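Beta-galactosidase (Streptococcus pneumoniae, PDB 4CUA) hydrolyses terminal beta-galactosides, and the portion studied here is a carbohydrate-binding module that probably recognises sugars. Local coordinates at residues Gly82-His87 / Gly170-Glu175; Ala91-Val96 / Arg161-Asp166; Thr104-Pro109 / His120-Ser125. All blocks are in the same frame, centred on the assembly; numbering follows the deposited sequence. Where two conformers were deposited one is given.

Contact 1: residues Gly82-His87 / Gly170-Glu175; sequences GFHEDH and GTSITE. With CA (calcium ion), chain C; EDO (1,2-ethanediol), chain D.
Gly82 spends both of its backbone polar groups on two successive residues, Thr174 and Glu175. Its amide, Gly82 N, gives a straight bond to Glu175 O (2.8 Å, 170°), and Gly82 O takes Thr174 N at 2.9 Å. Next along, His84 N reaches Ser172 O at 3.1 Å, standing above the carbonyl plane. The His84 ring adds a side-chain bond, with ND1 meeting Ser172 OG at 2.7 Å near the plane of the ring; a Ser172 chi1 of 179°, OG anti to the backbone N, places that hydroxyl at the ring edge. His84 O, by contrast, is buried with no partner in the model. Two residues facing one make a beta bulge at the point where the chain turns a corner, in the antiparallel sheet of a galactose-binding-like domain. The bulged residues hold calcium: Thr174 O binds it at 2.4 Å and Glu175 OE1 at 2.3 Å, beside Asn33, Asp36, Leu38 and Asn47. Thr174 OG1 is taken up by Ser40 N, while Lys37 is the main polar partner of the Glu175 carboxylate outside the metal. On the apolar face, Phe83 CD1 lies 3.9 Å from Ile173 CG1, the two side chains running alongside each other.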
# COMPACT_ATOMS: atom_id res chain seq x y z
N GLY A 82 -7.98 4.58 0.33
CA GLY A 82 -8.90 5.18 1.27
C GLY A 82 -8.15 5.64 2.50
O GLY A 82 -7.89 4.86 3.39
N PHE A 83 -7.82 6.90 2.55
CA PHE A 83 -7.18 7.46 3.73
C PHE A 83 -8.17 7.61 4.86
O PHE A 83 -9.33 8.04 4.67
CB PHE A 83 -6.50 8.80 3.38
CG PHE A 83 -5.35 8.65 2.43
CD1 PHE A 83 -4.17 8.04 2.84
CD2 PHE A 83 -5.45 9.04 1.10
CE1 PHE A 83 -3.11 7.88 1.95
CE2 PHE A 83 -4.41 8.86 0.21
CZ PHE A 83 -3.24 8.28 0.63
N HIS A 84 -7.70 7.40 6.09
CA HIS A 84 -8.46 7.59 7.29
C HIS A 84 -7.83 8.68 8.14
O HIS A 84 -6.66 8.88 8.07
CB HIS A 84 -8.61 6.23 8.04
CG HIS A 84 -8.80 6.36 9.52
ND1 HIS A 84 -7.75 6.57 10.36
CD2 HIS A 84 -9.91 6.37 10.29
CE1 HIS A 84 -8.18 6.67 11.61
NE2 HIS A 84 -9.50 6.55 11.60
N GLU A 85 -8.64 9.36 8.92
CA GLU A 85 -8.09 10.37 9.83
C GLU A 85 -8.84 10.40 11.13
O GLU A 85 -10.06 10.25 11.19
CB GLU A 85 -8.11 11.77 9.20
CG GLU A 85 -9.48 12.38 9.04
CD GLU A 85 -9.43 13.80 8.50
OE1 GLU A 85 -8.34 14.36 8.36
OE2 GLU A 85 -10.50 14.36 8.18
N ASP A 86 -8.07 10.65 12.18
CA ASP A 86 -8.59 10.91 13.52
C ASP A 86 -7.60 11.95 14.16
O ASP A 86 -6.80 12.52 13.44
CB ASP A 86 -8.85 9.65 14.34
CG ASP A 86 -7.58 8.83 14.65
OD1 ASP A 86 -6.45 9.34 14.61
OD2 ASP A 86 -7.81 7.62 14.99
N HIS A 87 -7.66 12.16 15.47
CA HIS A 87 -6.76 13.13 16.10
C HIS A 87 -5.29 12.80 15.82
O HIS A 87 -4.46 13.70 15.65
CB HIS A 87 -7.01 13.20 17.61
CG HIS A 87 -6.15 14.19 18.33
ND1 HIS A 87 -6.24 15.55 18.10
CD2 HIS A 87 -5.21 14.03 19.28
CE1 HIS A 87 -5.37 16.18 18.87
NE2 HIS A 87 -4.72 15.28 19.59
N GLY A 170 0.96 9.88 12.48
CA GLY A 170 1.14 8.86 11.46
C GLY A 170 0.20 9.05 10.30
O GLY A 170 -0.65 9.93 10.32
N THR A 171 0.42 8.17 9.31
CA THR A 171 -0.39 8.07 8.09
C THR A 171 -1.31 6.89 8.31
O THR A 171 -1.00 5.97 9.06
CB THR A 171 0.49 7.87 6.88
OG1 THR A 171 1.36 9.03 6.81
CG2 THR A 171 -0.34 7.83 5.60
N SER A 172 -2.46 6.94 7.65
CA SER A 172 -3.48 5.94 7.86
C SER A 172 -4.29 5.59 6.59
O SER A 172 -4.77 6.48 5.89
CB SER A 172 -4.44 6.43 8.93
OG SER A 172 -5.51 5.53 9.21
N ILE A 173 -4.52 4.32 6.38
CA ILE A 173 -5.23 3.77 5.21
C ILE A 173 -6.16 2.65 5.66
O ILE A 173 -5.71 1.67 6.22
CB ILE A 173 -4.24 3.22 4.20
CG1 ILE A 173 -3.36 4.31 3.61
CG2 ILE A 173 -4.97 2.48 3.06
CD1 ILE A 173 -2.19 3.77 2.78
N THR A 174 -7.46 2.79 5.32
CA THR A 174 -8.40 1.68 5.63
C THR A 174 -8.39 0.56 4.54
O THR A 174 -8.55 -0.58 4.86
CB THR A 174 -9.80 2.16 5.91
OG1 THR A 174 -10.62 1.03 6.21
CG2 THR A 174 -10.41 2.97 4.84
N GLU A 175 -8.15 0.96 3.29
CA GLU A 175 -8.18 -0.01 2.17
C GLU A 175 -7.49 0.61 1.00
O GLU A 175 -7.61 1.80 0.78
CB GLU A 175 -9.65 -0.36 1.84
CG GLU A 175 -9.85 -1.60 0.98
CD GLU A 175 -9.61 -2.92 1.63
OE1 GLU A 175 -9.26 -2.99 2.83
OE2 GLU A 175 -9.77 -3.98 0.94
CA CA C . -9.54 -2.70 5.09
C1 EDO D . -4.88 5.78 15.07
O1 EDO D . -6.10 5.81 15.80
C2 EDO D . -4.13 4.48 15.23
O2 EDO D . -4.94 3.42 14.63

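Contact 2: residues Ala91-Val96 / Arg161-Asp166; sequences APKSYV and RMVKAD
Lys93 reaches across to Asp166 in a salt bridge, NZ to OD1 at 2.7 Å, meeting the carboxylate on its syn side but 23° out of its plane. CG of Lys93 sits between its own backbone N and carbonyl carbon (chi1 66°), and from there the chain is fully extended, passing Lys164 O on the way to the acid. The same residue donates its amide to Val163 O at 2.8 Å, so backbone and side chain of Lys93 both grip the facing segment.

Strands 94-100 and 157-163 are antiparallel neighbours in the sheet, and three further backbone bonds join them here. Val163 N donates to Ser94 O, and Val96 and Arg161 exchange a reciprocal pair, of which Arg161 N to Val96 O is the straighter (2.9 Å, 175°). Between these hydrogen-bonded pairs lies the non-hydrogen-bonded pair of Tyr95 and Met162. Where the strand pairing gives out, a water bridges the segments, accepting from Ala165 N and lying within hydrogen-bonding distance of Ala91 O.

The sheet's two faces differ. On one, Met162, present as selenomethionine, crosses Pro92 at a slant, with CB to CB 3.7 Å, and its CG meets Tyr95 CB; the proline and Met162 also touch Phe83 of strand 70-83. On the other, Arg161 runs alongside Val96, whose CB lies over one face of the guanidinium, 3.9 Å from NH2. Salt bridges to Glu98 and Glu58 hold that guanidinium, while Val163 CG2 packs 3.5 Å from Ser94 OG.

The Arg161 face thus mixes valines with a charged guanidinium and Ser94, whereas the side of Pro92 and Met162 is apolar and buried. Lys93 and Asp166 are both exposed, so solvent can be expected to screen their charges, while the backbone bonds set the register.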
# COMPACT_ATOMS: atom_id res chain seq x y z
N ALA A 91 -4.22 11.54 6.17
CA ALA A 91 -3.55 11.47 4.87
C ALA A 91 -2.11 12.02 5.00
O ALA A 91 -1.84 12.87 5.86
CB ALA A 91 -4.35 12.29 3.89
N PRO A 92 -1.21 11.57 4.15
CA PRO A 92 0.19 12.04 4.25
C PRO A 92 0.34 13.43 3.62
O PRO A 92 -0.48 13.84 2.81
CB PRO A 92 0.95 11.02 3.44
CG PRO A 92 -0.07 10.47 2.43
CD PRO A 92 -1.39 10.55 3.12
N LYS A 93 1.40 14.12 3.99
CA LYS A 93 1.66 15.41 3.34
C LYS A 93 2.35 15.25 2.00
O LYS A 93 2.29 16.17 1.20
CB LYS A 93 2.51 16.32 4.26
CG LYS A 93 3.92 15.85 4.54
CD LYS A 93 4.70 16.90 5.36
CE LYS A 93 6.09 16.44 5.69
NZ LYS A 93 6.82 17.60 6.38
N SER A 94 3.05 14.15 1.73
CA SER A 94 3.68 13.93 0.47
C SER A 94 3.75 12.44 0.23
O SER A 94 3.64 11.65 1.19
CB SER A 94 5.09 14.57 0.48
OG SER A 94 6.00 13.88 1.32
N TYR A 95 3.88 12.04 -1.02
CA TYR A 95 3.96 10.62 -1.40
C TYR A 95 4.58 10.43 -2.75
O TYR A 95 4.68 11.36 -3.57
CB TYR A 95 2.53 9.98 -1.40
CG TYR A 95 1.66 10.64 -2.47
CD1 TYR A 95 0.94 11.77 -2.21
CD2 TYR A 95 1.58 10.11 -3.73
CE1 TYR A 95 0.18 12.41 -3.20
CE2 TYR A 95 0.83 10.75 -4.72
CZ TYR A 95 0.13 11.86 -4.42
OH TYR A 95 -0.60 12.50 -5.45
N VAL A 96 5.01 9.23 -3.01
CA VAL A 96 5.48 8.80 -4.29
C VAL A 96 4.89 7.41 -4.52
O VAL A 96 4.95 6.55 -3.64
CB VAL A 96 6.99 8.64 -4.35
CG1 VAL A 96 7.45 8.09 -5.68
CG2 VAL A 96 7.62 9.99 -4.06
N ARG A 161 4.64 5.34 -1.06
CA ARG A 161 5.63 5.70 -0.02
C ARG A 161 5.33 7.11 0.41
O ARG A 161 5.28 8.07 -0.42
CB ARG A 161 7.02 5.54 -0.63
CG ARG A 161 8.14 5.90 0.36
CD ARG A 161 9.45 5.40 -0.14
NE ARG A 161 9.77 5.79 -1.51
CZ ARG A 161 10.21 6.98 -1.89
NH1 ARG A 161 10.48 7.94 -1.00
NH2 ARG A 161 10.45 7.18 -3.17
N MSE A 162 5.10 7.29 1.71
CA MSE A 162 4.38 8.43 2.21
C MSE A 162 4.96 9.07 3.46
O MSE A 162 5.40 8.35 4.35
CB MSE A 162 2.98 7.98 2.68
CG MSE A 162 2.18 7.41 1.50
SE MSE A 162 0.56 6.48 2.14
CE MSE A 162 1.44 4.98 3.02
N VAL A 163 5.01 10.38 3.51
CA VAL A 163 5.47 11.07 4.72
C VAL A 163 4.29 11.62 5.45
O VAL A 163 3.41 12.31 4.86
CB VAL A 163 6.43 12.22 4.36
CG1 VAL A 163 6.96 12.81 5.66
CG2 VAL A 163 7.59 11.72 3.55
N LYS A 164 4.19 11.37 6.76
CA LYS A 164 3.07 11.86 7.53
C LYS A 164 2.96 13.36 7.59
O LYS A 164 3.97 14.05 7.44
CB LYS A 164 3.13 11.35 8.96
CG LYS A 164 4.19 12.03 9.81
CD LYS A 164 4.05 11.65 11.27
CE LYS A 164 4.95 12.56 12.15
NZ LYS A 164 4.56 13.99 12.09
N ALA A 165 1.76 13.83 7.84
CA ALA A 165 1.52 15.26 8.02
C ALA A 165 2.22 15.67 9.33
O ALA A 165 2.23 14.95 10.31
CB ALA A 165 0.05 15.52 8.08
N ASP A 166 2.69 16.91 9.36
CA ASP A 166 3.38 17.40 10.55
C ASP A 166 2.53 17.50 11.78
O ASP A 166 3.02 17.24 12.93
CB ASP A 166 3.99 18.78 10.25
CG ASP A 166 5.09 18.74 9.24
OD1 ASP A 166 5.60 17.68 8.81
OD2 ASP A 166 5.52 19.88 8.86
O HOH W 1 -0.45 12.07 8.31

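Contact 3: residues Thr104-Pro109 / His120-Ser125; sequences TVPTAP and HVFNDS. With EDO (1,2-ethanediol), chain H; EDO (1,2-ethanediol), chain E.
The long loop between strands 94-100 and 128-130 folds back on itself where His120, at the start of a short 3-10 turn, meets Thr107 and Pro109. The ring of His120 is fixed through both nitrogens. NE2 donates to Thr107 O at 2.8 Å and 169°, the carbonyl oxygen lying almost exactly in the ring plane, although the donor stands above the plane of the carbonyl. ND1, across CE1 from NE2, accepts Phe122 N at 2.9 Å, which ties the ring to the turn that follows it. One nitrogen giving and the other receiving is consistent with a neutral imidazole carrying its proton on NE2. CG is anti to the backbone N (chi1 -164°), and a chi2 of -82° sets the plane of the ring.

Pro109 CG lies over one face of this ring, 4.0 Å from its centroid, in a CH-pi contact, and also reaches Phe122 CE2 at 4.2 Å. His120 CE1 in turn sits over the centre of the Phe122 ring, 3.2 Å above its plane. The 3-10 turn of residues 121-123 is closed by Asn123 N bonding to His120 O. In this galactose-binding-like fold the loop lies against the sheet, where Phe122 stacks on Phe21 of strand 19-22 and also touches Leu64 of strand 58-67.

Pro106 packs beside the turn. Its CB meets Phe122 CE1 at 3.7 Å, the two side chains crossing at about a right angle, and the same carbon touches Val121 CG2. Farther out, Thr104 CG2 lies 3.8 Å from Val121 CG1. An ethanediol modelled beside Val121 N comes too close to Thr107 OG1, so its position is doubtful; a second ethanediol, probably from the crystallisation liquor, donates to Asn123 OD1.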
# COMPACT_ATOMS: atom_id res chain seq x y z
N THR A 104 15.70 -9.53 -9.21
CA THR A 104 15.43 -10.61 -8.29
C THR A 104 13.91 -10.74 -8.12
O THR A 104 13.25 -9.76 -7.86
CB THR A 104 16.14 -10.37 -6.95
OG1 THR A 104 17.56 -10.28 -7.17
CG2 THR A 104 15.83 -11.49 -5.97
N VAL A 105 13.38 -11.91 -8.35
CA VAL A 105 11.99 -12.20 -8.10
C VAL A 105 11.73 -12.02 -6.57
O VAL A 105 12.39 -12.67 -5.77
CB VAL A 105 11.67 -13.61 -8.57
CG1 VAL A 105 10.25 -13.98 -8.19
CG2 VAL A 105 11.83 -13.70 -10.10
N PRO A 106 10.81 -11.14 -6.19
CA PRO A 106 10.54 -10.95 -4.76
C PRO A 106 9.94 -12.15 -4.12
O PRO A 106 9.24 -12.90 -4.79
CB PRO A 106 9.58 -9.79 -4.71
CG PRO A 106 9.06 -9.60 -6.06
CD PRO A 106 9.89 -10.36 -7.02
N THR A 107 10.26 -12.37 -2.86
CA THR A 107 9.64 -13.39 -2.01
C THR A 107 8.57 -12.67 -1.17
O THR A 107 8.62 -11.46 -1.02
CB THR A 107 10.69 -13.97 -1.04
OG1 THR A 107 11.29 -12.91 -0.29
CG2 THR A 107 11.77 -14.70 -1.80
N ALA A 108 7.63 -13.43 -0.63
CA ALA A 108 6.73 -12.86 0.35
C ALA A 108 7.60 -12.52 1.58
O ALA A 108 8.29 -13.41 2.12
CB ALA A 108 5.67 -13.85 0.76
N PRO A 109 7.48 -11.27 2.08
CA PRO A 109 8.16 -10.96 3.34
C PRO A 109 7.74 -11.90 4.47
O PRO A 109 6.63 -12.40 4.56
CB PRO A 109 7.77 -9.51 3.60
CG PRO A 109 7.52 -8.96 2.22
CD PRO A 109 6.81 -10.09 1.52
N HIS A 120 15.26 -7.85 2.59
CA HIS A 120 14.31 -8.05 1.51
C HIS A 120 14.60 -7.07 0.39
O HIS A 120 14.85 -5.91 0.64
CB HIS A 120 12.89 -7.86 2.06
CG HIS A 120 11.84 -8.40 1.16
ND1 HIS A 120 11.38 -7.70 0.08
CD2 HIS A 120 11.21 -9.60 1.12
CE1 HIS A 120 10.47 -8.40 -0.56
NE2 HIS A 120 10.37 -9.58 0.03
N VAL A 121 14.38 -7.56 -0.84
CA VAL A 121 14.56 -6.73 -2.05
C VAL A 121 13.77 -5.45 -2.02
O VAL A 121 14.15 -4.42 -2.58
CB VAL A 121 14.27 -7.50 -3.33
CG1 VAL A 121 15.32 -8.58 -3.53
CG2 VAL A 121 12.85 -8.08 -3.39
N PHE A 122 12.64 -5.46 -1.33
CA PHE A 122 11.86 -4.26 -1.29
C PHE A 122 12.54 -3.08 -0.59
O PHE A 122 12.18 -1.96 -0.82
CB PHE A 122 10.49 -4.46 -0.60
CG PHE A 122 9.53 -5.33 -1.35
CD1 PHE A 122 9.65 -5.62 -2.71
CD2 PHE A 122 8.44 -5.85 -0.66
CE1 PHE A 122 8.73 -6.43 -3.37
CE2 PHE A 122 7.50 -6.63 -1.33
CZ PHE A 122 7.64 -6.91 -2.66
N ASN A 123 13.51 -3.37 0.29
CA ASN A 123 14.18 -2.32 1.01
C ASN A 123 15.26 -1.62 0.18
O ASN A 123 15.80 -0.61 0.67
CB ASN A 123 14.81 -2.89 2.26
CG ASN A 123 13.76 -3.37 3.24
OD1 ASN A 123 12.76 -2.69 3.45
ND2 ASN A 123 14.01 -4.52 3.85
N ASP A 124 15.62 -2.17 -0.96
CA ASP A 124 16.66 -1.55 -1.86
C ASP A 124 15.98 -0.60 -2.82
O ASP A 124 15.21 -1.06 -3.69
CB ASP A 124 17.41 -2.66 -2.54
CG ASP A 124 18.59 -2.16 -3.40
OD1 ASP A 124 18.71 -0.91 -3.52
OD2 ASP A 124 19.26 -3.08 -3.94
N SER A 125 16.27 0.68 -2.72
CA SER A 125 15.66 1.69 -3.59
C SER A 125 16.02 1.45 -5.08
O SER A 125 15.19 1.86 -5.94
CB SER A 125 16.01 3.10 -3.13
OG SER A 125 17.43 3.23 -3.23
C1 EDO H . 13.66 -11.91 -2.60
O1 EDO H . 15.03 -12.34 -2.52
C2 EDO H . 13.28 -11.35 -1.21
O2 EDO H . 14.24 -10.40 -0.82
C1 EDO E . 9.93 -1.50 2.08
O1 EDO E . 10.28 -1.98 3.29
C2 EDO E . 8.48 -2.07 1.79
O2 EDO E . 7.89 -1.25 0.92

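Contacts 1 and 2 are neighbours within one sheet, their centres 11 Å apart, and they share an apolar core: Phe83 CE1 lies 3.4 Å from Pro92 CD, and Thr171 CG2 packs 3.8 Å from Met162 SE. Strand 70-83 leads on to 94-100, and 157-163 to 172-177, so the same two passages of chain supply both. Calcium belongs to contact 1, and the Met162 side chain of contact 2 is about 14 Å from it. Contact 3 falls between the two halves of both others in sequence but lies apart in space, its centre about 26 Å from that of contact 1, across the centre of the chain, and its nearest atoms about 7 Å from contact 2.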